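Local coordinates for protein lamina-associated polypeptide 2 isoforms alpha/zeta (Mus musculus, PDB 2V0X) that dimerizes through this largely helical domain and, as a chromosomal component of the nuclear lamina, probably helps connect lamin A with chromatin, at residues L194-C199 with A204-L209; Y61-I66 with A120-A125; K41-E46 with M179-M184; A128-S133 with A166-D171; S186-R191 with G217-G222. The protein carries 2 engineered substitutions. All blocks are in the same frame, centred on the assembly; numbering follows the deposited sequence.

Interaction 1: residues L194-C199 with A204-L209; sequences LWLKDC and ASKNKL
Lys206 reaches out from helix 203-211 and puts its ammonium group beside the carbonyls of Leu196 and Lys197, near where helix 152-196 gives way to a turn. Its CG lies beside the backbone N (chi1 -72°) and the chain beyond is extended, which carries NZ straight across to Leu196 O at 3.0 Å and Lys197 O at 3.4 Å. Both hydrogen bonds are weak, so the ammonium is shared between two carbonyls and not aimed at one. Leu196 O also receives Cys199 N at 2.9 Å, closing a type I turn, and Cys199 O comes within 3.2 Å of Lys206 CE. An alanine in place of Lys206 is likely to leave the carbonyls of Leu196 and Lys197 without this charged mate and to open a gap beside Cys199 O. Leu196 also keeps CG next to its backbone N (chi1 -75°), and its two methyls divide the work: CD1 lies 3.4 Å from Lys206 O and 4.0 Å from Lys206 CB, while CD2 meets Leu209 CD1 at 4.1 Å, the two leucines crossing at about a right angle. Lys197 turns the other way and forms a salt bridge with Asp103 of the second subunit. The contact thus folds the short helix 203-211 back against the end region of helix 152-196; Phe220 from the C-terminal loop packs on both Leu196 and Leu209, and Phe84 and Ile81 of the second subunit pack on Cys199 and Leu209.

Interaction 2: residues Y61-I66 with A120-A125; sequences YPVSSI and ALQIAA
Tyr61 lays its ring over Ile123, and this CH-pi contact is the clearest interaction between the extended segment 61-66 and the helix at 120-125. Ile123 CG1 stands 3.9 Å from the ring centroid and 20° off the ring normal, offset toward the rim at CD1, where Tyr61 CD1 is 3.6 Å away. The isoleucine presents CG1 because that branch sits beside the backbone N (chi1 -64°), while CG2 takes the position anti to N. Aliphatic packing continues at Val63, whose CG2 rests 3.8 Å from Gln122 CG; here the hydrocarbon part of a polar side chain serves as an apolar surface, with Gln122 CB slightly farther from the same methyl at 4.1 Å.

Hydrogen bonds frame the apolar contacts from outside. Tyr61 OH bonds to Asp175 on helix 152-196, which pins the far end of the ring, and Pro62 O accepts a bond from His126 one turn along the helix. Farther on, Ser65 takes the N-cap position of helix 66-72, its OG capping Ala68 N, and the backbone of Ser64 is hydrogen-bonded to the second subunit. The chemistry implies an extended linker laid across the helical bundle by a ring and a methyl, with polar bonds at its margins that reach a second helix and the partner chain.

Interaction 3: residues K41-E46 with M179-M184; sequences KVVEEE and MSACAM
Val43 and Glu46, one helical turn apart, take Ala181 between them; Val42, just before, packs on Val177 of the same long helix. At Val43 the backbones come close, its CA only 5.3 Å from Ala181 CA. Ala181 CB approaches Val43 CA at 4.0 Å and Val43 CG1 at 4.2 Å; CG1 is the branch anti to the backbone N (chi1 175°), which turns it to the alanine methyl. Leu121 of the second subunit packs on the same valine.

Within the dimer, helix 152-196 is one of the long helices of a four-helix antiparallel coiled coil, and helix 35-46 lies along its outside. The short segments are inclined at 38° with an axis separation of 8.9 Å, a close approach that the small Ala181 side chain permits.

Glu46 finishes the segment. Its CB sits 4.1 Å from Ala181 CB, and then the chain bends at chi2 (-60°) after CG has been placed beside the backbone N, folding the carboxylate over toward Cys182. OE1 reaches Cys182 SG at 3.4 Å, a packing contact across the two helices. That oxygen has a stronger partner in Arg52, with which it forms a salt bridge, while OE2 has a long, weak ion pair with Arg178. Just past Glu46, Trp47 donates its NE1 to Ala181 O, so the chain leaving helix 35-46 is tied to the residue on which Val43 packs.

Interaction 4: residues A128-S133 with A166-D171; sequences AFVAKS and ASYLCD
Val130 is the wedge of this contact, its two methyls parted between Leu169 and Tyr168 of the antiparallel neighbour. With CG1 anti to the backbone N (chi1 173°), that methyl meets Leu169 CG and, equally, Leu169 CD2 at 3.8 Å, the two side chains sliding past each other in opposite directions. CG2 turns instead to the tyrosine, lying 3.4 Å from Tyr168 CE2 and 3.6 Å from Tyr168 CD2. Leu169 sends CD2 a little farther, to 4.2 Å from Ala131 N, so it lies along the helix surface as well as against the valine. Tyr168, its CG anti to N (chi1 173°), swings its ring out at a slant to Val130; the ring also packs on His126 and on Tyr61. Replacing Tyr168 with a serine would probably strip Val130 CG2 of its aromatic partner and open a gap beside Tyr61.

Segments 128-133 and 166-171 belong to the two long helices of one antiparallel hairpin, here 156° apart in direction with axes 9.9 Å from each other. The second subunit completes the four-helix coiled coil, packing Ala166 on Ala131 and Ala173 on Ala128, while Phe33 of that chain meets the Phe129 ring edge-to-face. The two segments are thus joined by van der Waals contact alone, so their fit depends on side-chain shape, with the valine's branching matched to one leucine and one ring.

Interaction 5: residues S186-R191 with G217-G222; sequences SSTMGR and GTLFGG
Arg191 NH1, touched at 3.2 Å by Leu219 CD1, is hydrogen-bonded to Pro75 O of the second subunit, and NE of the same guanidinium forms a salt bridge with Asp107 of that subunit. These bonds fix the flat group at the end of the four-helix antiparallel coiled coil, where the C-terminal loop 217-222 is laid against helix 152-196. The arginine chain bends at chi3 (67°), folding the guanidinium back so that Leu219 CD2 lies over one face of it, and Leu219 CD1 also lies 3.9 Å from Arg191 CB. The two side chains cross at about a right angle.

Leu219 carries the loop's side of the contact. Its chi1 of -133° is partly eclipsed, consistent with a side chain pressed into a tight place: CD1 meets Thr188 CG2 at 3.8 Å and CD2 lies 3.8 Å from Arg191 O. Thr188 offers its methyl with CG2 anti to the backbone N, its OG1 being turned back to Met184 O within its own helix. Trp195 packs on the same leucine from farther along the helix and Leu219 O is hydrogen-bonded to Arg192 NE, so a polar bond holds the loop to the helix beside the packing of the leucine.

Beyond the leucine, Asp78 of the second subunit accepts from Phe220 N and is hydrogen-bonded to Thr218 OG1. That hydroxyl also receives a weak bond from Gly221 N at 2.8 Å, with an N-H...O angle of 119°.

In the fold
Interactions 1, 3, 4 and 5 all use helix 152-196, while interactions 2 and 4 share helix 100-146; only interaction 4 joins these two helices directly. Interactions 1, 3 and 5 are buried, 2 and 4 partly so. The chemistry changes along the molecule: methyls and aromatic rings dominate interactions 2 and 4, toward one end, whereas in 1 and 5, at the other, a charged side chain packs with a leucine, its polar end bonded to backbone carbonyls. Interaction 3, whose centre lies about 7 Å from that of the chain, relies on close backbone approach. Interactions 1 and 5 meet through Phe220 and Leu219, 2 and 3 through Ile123 against Met179, and 2 and 4 through Tyr61 against Tyr168. All five touch the second subunit.

Interaction 1: residues L194-C199 with A204-L209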
# COMPACT_ATOMS: atom_id res chain seq x y z
N LEU B 194 -13.58 14.62 -8.56
CA LEU B 194 -12.81 15.50 -9.41
C LEU B 194 -13.31 15.59 -10.84
O LEU B 194 -13.37 16.68 -11.40
CB LEU B 194 -11.34 15.11 -9.40
CG LEU B 194 -10.43 16.02 -10.23
CD1 LEU B 194 -10.36 17.43 -9.59
CD2 LEU B 194 -9.05 15.38 -10.29
N TRP B 195 -13.63 14.45 -11.44
CA TRP B 195 -14.10 14.40 -12.82
C TRP B 195 -15.57 14.75 -13.04
O TRP B 195 -15.94 15.16 -14.14
CB TRP B 195 -13.76 13.05 -13.47
CG TRP B 195 -12.32 12.98 -13.81
CD1 TRP B 195 -11.32 12.45 -13.03
CD2 TRP B 195 -11.67 13.54 -14.97
NE1 TRP B 195 -10.10 12.68 -13.62
CE2 TRP B 195 -10.28 13.34 -14.81
CE3 TRP B 195 -12.14 14.20 -16.11
CZ2 TRP B 195 -9.35 13.78 -15.75
CZ3 TRP B 195 -11.21 14.64 -17.05
CH2 TRP B 195 -9.82 14.43 -16.87
N LEU B 196 -16.40 14.61 -12.01
CA LEU B 196 -17.81 14.97 -12.13
C LEU B 196 -18.05 16.47 -11.92
O LEU B 196 -19.06 17.01 -12.36
CB LEU B 196 -18.66 14.17 -11.14
CG LEU B 196 -18.94 12.71 -11.47
CD1 LEU B 196 -19.82 12.13 -10.40
CD2 LEU B 196 -19.59 12.57 -12.83
N LYS B 197 -17.09 17.14 -11.29
CA LYS B 197 -17.17 18.57 -10.98
C LYS B 197 -17.72 19.47 -12.09
O LYS B 197 -18.67 20.22 -11.87
CB LYS B 197 -15.80 19.08 -10.50
CG LYS B 197 -15.83 20.46 -9.86
CD LYS B 197 -14.49 20.84 -9.22
CE LYS B 197 -13.40 21.04 -10.25
NZ LYS B 197 -12.13 21.46 -9.60
N ASP B 198 -17.09 19.42 -13.26
CA ASP B 198 -17.50 20.22 -14.41
C ASP B 198 -18.24 19.37 -15.45
O ASP B 198 -18.23 19.70 -16.64
CB ASP B 198 -16.29 20.88 -15.08
CG ASP B 198 -15.48 21.74 -14.12
OD1 ASP B 198 -14.24 21.56 -14.07
OD2 ASP B 198 -16.07 22.60 -13.43
N CYS B 199 -18.82 18.26 -15.01
CA CYS B 199 -19.55 17.37 -15.92
C CYS B 199 -20.99 17.87 -16.00
O CYS B 199 -21.72 17.88 -15.00
CB CYS B 199 -19.50 15.93 -15.42
SG CYS B 199 -20.32 14.71 -16.48
N ALA B 204 -28.42 14.52 -9.35
CA ALA B 204 -28.88 13.19 -8.96
C ALA B 204 -28.04 12.10 -9.65
O ALA B 204 -27.70 11.09 -9.05
CB ALA B 204 -30.36 13.01 -9.29
N SER B 205 -27.72 12.33 -10.91
CA SER B 205 -26.91 11.39 -11.67
C SER B 205 -25.48 11.33 -11.09
O SER B 205 -24.89 10.25 -11.00
CB SER B 205 -26.86 11.83 -13.12
OG SER B 205 -28.16 11.84 -13.66
N LYS B 206 -24.97 12.49 -10.67
CA LYS B 206 -23.64 12.62 -10.09
C LYS B 206 -23.55 11.88 -8.77
O LYS B 206 -22.52 11.29 -8.43
CB LYS B 206 -23.29 14.10 -9.84
CG LYS B 206 -23.00 14.92 -11.07
CD LYS B 206 -22.63 16.35 -10.69
CE LYS B 206 -22.16 17.14 -11.90
NZ LYS B 206 -21.56 18.44 -11.53
N ASN B 207 -24.62 11.98 -7.98
CA ASN B 207 -24.66 11.32 -6.70
C ASN B 207 -24.60 9.81 -6.93
O ASN B 207 -23.78 9.12 -6.33
CB ASN B 207 -25.94 11.68 -5.93
CG ASN B 207 -25.98 13.15 -5.51
OD1 ASN B 207 -27.02 13.64 -5.07
ND2 ASN B 207 -24.86 13.85 -5.62
N LYS B 208 -25.44 9.32 -7.83
CA LYS B 208 -25.51 7.90 -8.18
C LYS B 208 -24.15 7.34 -8.65
O LYS B 208 -23.71 6.30 -8.17
CB LYS B 208 -26.56 7.69 -9.26
CG LYS B 208 -26.95 6.25 -9.51
CD LYS B 208 -28.07 6.17 -10.54
CE LYS B 208 -28.60 4.74 -10.69
NZ LYS B 208 -29.16 4.20 -9.42
N LEU B 209 -23.50 8.03 -9.58
CA LEU B 209 -22.22 7.58 -10.11
C LEU B 209 -21.12 7.57 -9.04
O LEU B 209 -20.28 6.67 -9.00
CB LEU B 209 -21.79 8.47 -11.28
CG LEU B 209 -22.61 8.35 -12.57
CD1 LEU B 209 -22.13 9.40 -13.51
CD2 LEU B 209 -22.47 6.97 -13.21

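Interaction 2: residues Y61-I66 with A120-A125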
# COMPACT_ATOMS: atom_id res chain seq x y z
N TYR B 61 -0.75 -5.19 14.19
CA TYR B 61 0.58 -4.86 13.71
C TYR B 61 1.10 -3.61 14.39
O TYR B 61 1.43 -2.63 13.72
CB TYR B 61 0.53 -4.67 12.20
CG TYR B 61 -0.02 -5.90 11.50
CD1 TYR B 61 -1.34 -5.94 11.05
CD2 TYR B 61 0.79 -7.01 11.27
CE1 TYR B 61 -1.83 -7.05 10.39
CE2 TYR B 61 0.30 -8.13 10.61
CZ TYR B 61 -1.00 -8.14 10.17
OH TYR B 61 -1.47 -9.24 9.48
N PRO B 62 1.26 -3.66 15.72
CA PRO B 62 1.74 -2.54 16.53
C PRO B 62 3.17 -2.09 16.18
O PRO B 62 4.06 -2.91 15.93
CB PRO B 62 1.66 -3.09 17.95
CG PRO B 62 2.02 -4.53 17.74
CD PRO B 62 1.19 -4.89 16.54
N VAL B 63 3.38 -0.78 16.20
CA VAL B 63 4.68 -0.22 15.92
C VAL B 63 4.96 0.87 16.96
O VAL B 63 4.03 1.49 17.49
CB VAL B 63 4.75 0.33 14.48
CG1 VAL B 63 6.03 1.13 14.27
CG2 VAL B 63 4.72 -0.84 13.48
N SER B 64 6.23 1.08 17.27
CA SER B 64 6.64 2.07 18.24
C SER B 64 7.80 2.92 17.73
O SER B 64 8.47 2.55 16.74
CB SER B 64 7.06 1.39 19.55
OG SER B 64 5.99 0.65 20.11
N SER B 65 8.01 4.03 18.43
CA SER B 65 9.07 5.01 18.22
C SER B 65 8.55 6.38 17.82
O SER B 65 7.52 6.52 17.13
CB SER B 65 10.16 4.53 17.24
OG SER B 65 9.82 4.76 15.88
N ILE B 66 9.23 7.41 18.30
CA ILE B 66 8.88 8.79 17.98
C ILE B 66 8.93 8.94 16.46
O ILE B 66 8.05 9.55 15.84
CB ILE B 66 9.88 9.77 18.65
CG1 ILE B 66 9.74 9.69 20.18
CG2 ILE B 66 9.67 11.20 18.16
CD1 ILE B 66 10.86 10.39 20.95
N ALA B 120 -0.37 -0.35 5.49
CA ALA B 120 0.31 -1.40 4.70
C ALA B 120 1.81 -1.40 5.05
O ALA B 120 2.46 -2.44 5.10
CB ALA B 120 0.11 -1.13 3.22
N LEU B 121 2.33 -0.22 5.37
CA LEU B 121 3.73 -0.08 5.76
C LEU B 121 3.95 -0.77 7.11
O LEU B 121 4.94 -1.48 7.30
CB LEU B 121 4.08 1.41 5.86
CG LEU B 121 5.44 2.08 6.01
CD1 LEU B 121 6.27 1.43 7.08
CD2 LEU B 121 6.16 2.09 4.70
N GLN B 122 3.03 -0.58 8.06
CA GLN B 122 3.16 -1.23 9.37
C GLN B 122 3.15 -2.74 9.22
O GLN B 122 3.86 -3.44 9.91
CB GLN B 122 2.02 -0.85 10.33
CG GLN B 122 2.22 0.49 10.99
CD GLN B 122 1.08 0.83 11.92
OE1 GLN B 122 0.79 0.11 12.88
NE2 GLN B 122 0.41 1.93 11.62
N ILE B 123 2.27 -3.23 8.37
CA ILE B 123 2.17 -4.65 8.11
C ILE B 123 3.49 -5.12 7.47
O ILE B 123 4.08 -6.10 7.91
CB ILE B 123 0.99 -4.96 7.15
CG1 ILE B 123 -0.34 -4.58 7.82
CG2 ILE B 123 0.97 -6.46 6.79
CD1 ILE B 123 -1.57 -4.64 6.87
N ALA B 124 3.96 -4.40 6.45
CA ALA B 124 5.20 -4.78 5.77
C ALA B 124 6.37 -4.86 6.72
O ALA B 124 7.21 -5.77 6.60
CB ALA B 124 5.53 -3.83 4.61
N ALA B 125 6.44 -3.90 7.64
CA ALA B 125 7.50 -3.86 8.65
C ALA B 125 7.49 -5.16 9.46
O ALA B 125 8.54 -5.74 9.73
CB ALA B 125 7.31 -2.65 9.60

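Interaction 3: residues K41-E46 with M179-M184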
# COMPACT_ATOMS: atom_id res chain seq x y z
N LYS B 41 -11.60 -11.74 -4.27
CA LYS B 41 -12.75 -11.59 -3.39
C LYS B 41 -12.54 -10.41 -2.43
O LYS B 41 -13.41 -9.55 -2.32
CB LYS B 41 -12.99 -12.86 -2.56
CG LYS B 41 -13.66 -13.99 -3.31
CD LYS B 41 -13.91 -15.18 -2.39
CE LYS B 41 -14.62 -16.31 -3.11
NZ LYS B 41 -15.94 -15.90 -3.66
N VAL B 42 -11.41 -10.40 -1.73
CA VAL B 42 -11.13 -9.32 -0.80
C VAL B 42 -11.13 -7.95 -1.48
O VAL B 42 -11.76 -7.02 -0.97
CB VAL B 42 -9.84 -9.57 0.06
CG1 VAL B 42 -8.78 -10.25 -0.76
CG2 VAL B 42 -9.30 -8.26 0.63
N VAL B 43 -10.48 -7.82 -2.63
CA VAL B 43 -10.45 -6.55 -3.34
C VAL B 43 -11.89 -6.13 -3.69
O VAL B 43 -12.30 -5.01 -3.38
CB VAL B 43 -9.57 -6.63 -4.62
CG1 VAL B 43 -9.66 -5.35 -5.41
CG2 VAL B 43 -8.10 -6.90 -4.25
N GLU B 44 -12.68 -7.06 -4.24
CA GLU B 44 -14.06 -6.77 -4.62
C GLU B 44 -14.96 -6.41 -3.43
O GLU B 44 -15.86 -5.57 -3.56
CB GLU B 44 -14.66 -7.94 -5.40
CG GLU B 44 -16.04 -7.66 -5.97
CD GLU B 44 -16.69 -8.89 -6.58
OE1 GLU B 44 -15.98 -9.88 -6.85
OE2 GLU B 44 -17.92 -8.86 -6.78
N GLU B 45 -14.73 -7.04 -2.28
CA GLU B 45 -15.52 -6.76 -1.08
C GLU B 45 -15.31 -5.33 -0.61
O GLU B 45 -16.27 -4.65 -0.23
CB GLU B 45 -15.16 -7.71 0.06
CG GLU B 45 -15.62 -9.14 -0.14
CD GLU B 45 -15.12 -10.07 0.95
OE1 GLU B 45 -15.47 -9.85 2.13
OE2 GLU B 45 -14.37 -11.02 0.63
N GLU B 46 -14.06 -4.87 -0.64
CA GLU B 46 -13.73 -3.51 -0.22
C GLU B 46 -14.26 -2.49 -1.20
O GLU B 46 -14.65 -1.39 -0.81
CB GLU B 46 -12.21 -3.32 -0.11
CG GLU B 46 -11.53 -4.22 0.90
CD GLU B 46 -12.05 -4.03 2.31
OE1 GLU B 46 -12.24 -2.87 2.74
OE2 GLU B 46 -12.26 -5.05 2.99
N MSE B 179 -5.49 -3.48 2.58
CA MSE B 179 -5.10 -2.08 2.71
C MSE B 179 -4.90 -1.42 1.35
O MSE B 179 -5.30 -0.26 1.15
CB MSE B 179 -3.84 -1.94 3.58
CG MSE B 179 -4.02 -2.30 5.07
SE MSE B 179 -5.65 -1.54 5.89
CE MSE B 179 -5.50 0.24 5.28
N SER B 180 -4.29 -2.15 0.41
CA SER B 180 -4.06 -1.65 -0.94
C SER B 180 -5.39 -1.41 -1.67
O SER B 180 -5.53 -0.42 -2.39
CB SER B 180 -3.22 -2.64 -1.76
OG SER B 180 -1.89 -2.73 -1.26
N ALA B 181 -6.35 -2.30 -1.47
CA ALA B 181 -7.65 -2.19 -2.11
C ALA B 181 -8.37 -0.94 -1.59
O ALA B 181 -8.99 -0.22 -2.37
CB ALA B 181 -8.50 -3.44 -1.87
N CYS B 182 -8.21 -0.66 -0.30
CA CYS B 182 -8.84 0.51 0.33
C CYS B 182 -8.24 1.78 -0.26
O CYS B 182 -8.97 2.73 -0.57
CB CYS B 182 -8.62 0.49 1.85
SG CYS B 182 -9.64 -0.73 2.76
N ALA B 183 -6.92 1.80 -0.41
CA ALA B 183 -6.21 2.95 -0.96
C ALA B 183 -6.70 3.21 -2.38
O ALA B 183 -6.95 4.35 -2.76
CB ALA B 183 -4.71 2.70 -0.97
N MSE B 184 -6.79 2.15 -3.18
CA MSE B 184 -7.27 2.23 -4.55
C MSE B 184 -8.72 2.73 -4.56
O MSE B 184 -9.09 3.53 -5.42
CB MSE B 184 -7.16 0.85 -5.21
CG MSE B 184 -5.71 0.45 -5.56
SE MSE B 184 -5.46 -1.47 -5.62
CE MSE B 184 -5.86 -1.80 -7.47

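Interaction 4: residues A128-S133 with A166-D171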
# COMPACT_ATOMS: atom_id res chain seq x y z
N ALA B 128 8.79 -8.06 7.32
CA ALA B 128 10.24 -8.14 7.20
C ALA B 128 10.81 -8.83 8.45
O ALA B 128 11.60 -9.77 8.34
CB ALA B 128 10.87 -6.74 7.00
N PHE B 129 10.33 -8.41 9.63
CA PHE B 129 10.77 -8.99 10.89
C PHE B 129 10.53 -10.51 10.93
O PHE B 129 11.43 -11.27 11.24
CB PHE B 129 10.07 -8.34 12.08
CG PHE B 129 10.32 -9.04 13.38
CD1 PHE B 129 11.54 -8.93 14.02
CD2 PHE B 129 9.35 -9.88 13.93
CE1 PHE B 129 11.81 -9.65 15.19
CE2 PHE B 129 9.59 -10.60 15.10
CZ PHE B 129 10.82 -10.49 15.73
N VAL B 130 9.30 -10.92 10.66
CA VAL B 130 8.95 -12.34 10.65
C VAL B 130 9.74 -13.12 9.57
O VAL B 130 10.23 -14.21 9.83
CB VAL B 130 7.41 -12.53 10.47
CG1 VAL B 130 7.05 -14.00 10.28
CG2 VAL B 130 6.66 -11.98 11.71
N ALA B 131 9.89 -12.56 8.37
CA ALA B 131 10.65 -13.25 7.30
C ALA B 131 12.09 -13.52 7.73
O ALA B 131 12.62 -14.62 7.56
CB ALA B 131 10.62 -12.44 6.03
N LYS B 132 12.70 -12.52 8.34
CA LYS B 132 14.08 -12.64 8.81
C LYS B 132 14.18 -13.65 9.96
O LYS B 132 15.11 -14.47 10.00
CB LYS B 132 14.59 -11.25 9.25
CG LYS B 132 16.11 -11.09 9.27
CD LYS B 132 16.71 -11.20 7.87
CE LYS B 132 18.20 -10.88 7.84
NZ LYS B 132 18.49 -9.45 8.11
N SER B 133 13.22 -13.63 10.88
CA SER B 133 13.22 -14.57 12.00
C SER B 133 13.09 -15.98 11.47
O SER B 133 13.79 -16.89 11.92
CB SER B 133 12.06 -14.28 12.97
OG SER B 133 12.20 -13.00 13.54
N ALA B 166 5.17 -18.88 8.68
CA ALA B 166 4.76 -18.89 7.27
C ALA B 166 3.27 -18.59 7.13
O ALA B 166 2.86 -17.87 6.22
CB ALA B 166 5.11 -20.23 6.58
N SER B 167 2.45 -19.13 8.03
CA SER B 167 1.02 -18.84 7.94
C SER B 167 0.78 -17.38 8.34
O SER B 167 -0.09 -16.72 7.79
CB SER B 167 0.20 -19.80 8.82
OG SER B 167 0.76 -19.87 10.10
N TYR B 168 1.58 -16.87 9.27
CA TYR B 168 1.47 -15.47 9.71
C TYR B 168 1.73 -14.60 8.47
O TYR B 168 1.00 -13.65 8.20
CB TYR B 168 2.53 -15.17 10.77
CG TYR B 168 2.62 -13.71 11.16
CD1 TYR B 168 1.97 -13.22 12.29
CD2 TYR B 168 3.37 -12.82 10.40
CE1 TYR B 168 2.06 -11.86 12.65
CE2 TYR B 168 3.47 -11.48 10.75
CZ TYR B 168 2.82 -11.01 11.86
OH TYR B 168 2.98 -9.69 12.20
N LEU B 169 2.76 -14.96 7.71
CA LEU B 169 3.13 -14.23 6.51
C LEU B 169 2.02 -14.24 5.46
O LEU B 169 1.80 -13.23 4.80
CB LEU B 169 4.42 -14.79 5.94
CG LEU B 169 5.64 -14.50 6.81
CD1 LEU B 169 6.79 -15.41 6.44
CD2 LEU B 169 6.05 -13.04 6.70
N CYS B 170 1.31 -15.36 5.33
CA CYS B 170 0.22 -15.45 4.38
C CYS B 170 -0.90 -14.52 4.86
O CYS B 170 -1.49 -13.80 4.06
CB CYS B 170 -0.30 -16.89 4.23
SG CYS B 170 -1.35 -17.12 2.74
N ASP B 171 -1.18 -14.53 6.17
CA ASP B 171 -2.20 -13.64 6.74
C ASP B 171 -1.84 -12.17 6.50
O ASP B 171 -2.67 -11.39 6.04
CB ASP B 171 -2.36 -13.87 8.26
CG ASP B 171 -2.99 -15.22 8.61
OD1 ASP B 171 -3.66 -15.82 7.74
OD2 ASP B 171 -2.80 -15.67 9.76

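Interaction 5: residues S186-R191 with G217-G222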
# COMPACT_ATOMS: atom_id res chain seq x y z
N SER B 186 -10.13 4.66 -2.29
CA SER B 186 -10.09 6.07 -1.90
C SER B 186 -9.61 6.95 -3.04
O SER B 186 -10.16 8.03 -3.28
CB SER B 186 -9.22 6.25 -0.67
OG SER B 186 -9.78 5.54 0.42
N SER B 187 -8.60 6.48 -3.76
CA SER B 187 -8.07 7.21 -4.90
C SER B 187 -9.20 7.40 -5.93
O SER B 187 -9.43 8.50 -6.42
CB SER B 187 -6.91 6.44 -5.53
OG SER B 187 -6.67 6.88 -6.86
N THR B 188 -9.92 6.32 -6.20
CA THR B 188 -11.02 6.31 -7.15
C THR B 188 -12.15 7.25 -6.69
O THR B 188 -12.71 7.97 -7.50
CB THR B 188 -11.52 4.87 -7.36
OG1 THR B 188 -10.43 4.09 -7.87
CG2 THR B 188 -12.69 4.80 -8.34
N MSE B 189 -12.45 7.26 -5.39
CA MSE B 189 -13.48 8.15 -4.86
C MSE B 189 -13.06 9.62 -5.13
O MSE B 189 -13.83 10.43 -5.65
CB MSE B 189 -13.67 7.92 -3.36
CG MSE B 189 -14.76 8.81 -2.75
SE MSE B 189 -14.71 8.91 -0.80
CE MSE B 189 -13.55 10.44 -0.62
N GLY B 190 -11.82 9.94 -4.79
CA GLY B 190 -11.34 11.29 -5.01
C GLY B 190 -11.48 11.70 -6.46
O GLY B 190 -11.97 12.80 -6.75
N ARG B 191 -11.11 10.81 -7.38
CA ARG B 191 -11.19 11.10 -8.81
C ARG B 191 -12.61 11.19 -9.34
O ARG B 191 -12.85 11.91 -10.31
CB ARG B 191 -10.33 10.12 -9.63
CG ARG B 191 -8.82 10.25 -9.36
CD ARG B 191 -8.00 9.20 -10.11
NE ARG B 191 -8.03 9.38 -11.55
CZ ARG B 191 -8.32 8.42 -12.43
NH1 ARG B 191 -8.62 7.20 -12.01
NH2 ARG B 191 -8.27 8.67 -13.73
N GLY B 217 -11.11 -1.04 -14.00
CA GLY B 217 -11.26 -0.77 -15.42
C GLY B 217 -11.52 0.70 -15.68
O GLY B 217 -10.68 1.40 -16.27
N THR B 218 -12.71 1.17 -15.30
CA THR B 218 -13.05 2.58 -15.46
C THR B 218 -13.59 3.15 -14.14
O THR B 218 -14.14 2.43 -13.30
CB THR B 218 -14.07 2.83 -16.60
OG1 THR B 218 -15.32 2.22 -16.27
CG2 THR B 218 -13.56 2.29 -17.93
N LEU B 219 -13.47 4.47 -13.99
CA LEU B 219 -13.91 5.17 -12.78
C LEU B 219 -15.39 4.90 -12.45
O LEU B 219 -15.74 4.69 -11.29
CB LEU B 219 -13.68 6.66 -13.00
CG LEU B 219 -13.02 7.57 -11.95
CD1 LEU B 219 -11.77 6.93 -11.37
CD2 LEU B 219 -12.71 8.90 -12.63
N PHE B 220 -16.23 4.83 -13.47
CA PHE B 220 -17.65 4.62 -13.24
C PHE B 220 -18.25 3.34 -13.83
O PHE B 220 -19.46 3.10 -13.71
CB PHE B 220 -18.44 5.83 -13.74
CG PHE B 220 -18.02 7.14 -13.12
CD1 PHE B 220 -17.28 8.06 -13.85
CD2 PHE B 220 -18.42 7.47 -11.83
CE1 PHE B 220 -16.95 9.31 -13.31
CE2 PHE B 220 -18.11 8.71 -11.27
CZ PHE B 220 -17.37 9.63 -12.01
N GLY B 221 -17.40 2.53 -14.48
CA GLY B 221 -17.85 1.28 -15.10
C GLY B 221 -18.79 0.44 -14.25
O GLY B 221 -18.62 0.33 -13.03
N GLY B 222 -19.79 -0.15 -14.90
CA GLY B 222 -20.75 -0.97 -14.18
C GLY B 222 -21.99 -0.19 -13.80
O GLY B 222 -23.08 -0.76 -13.65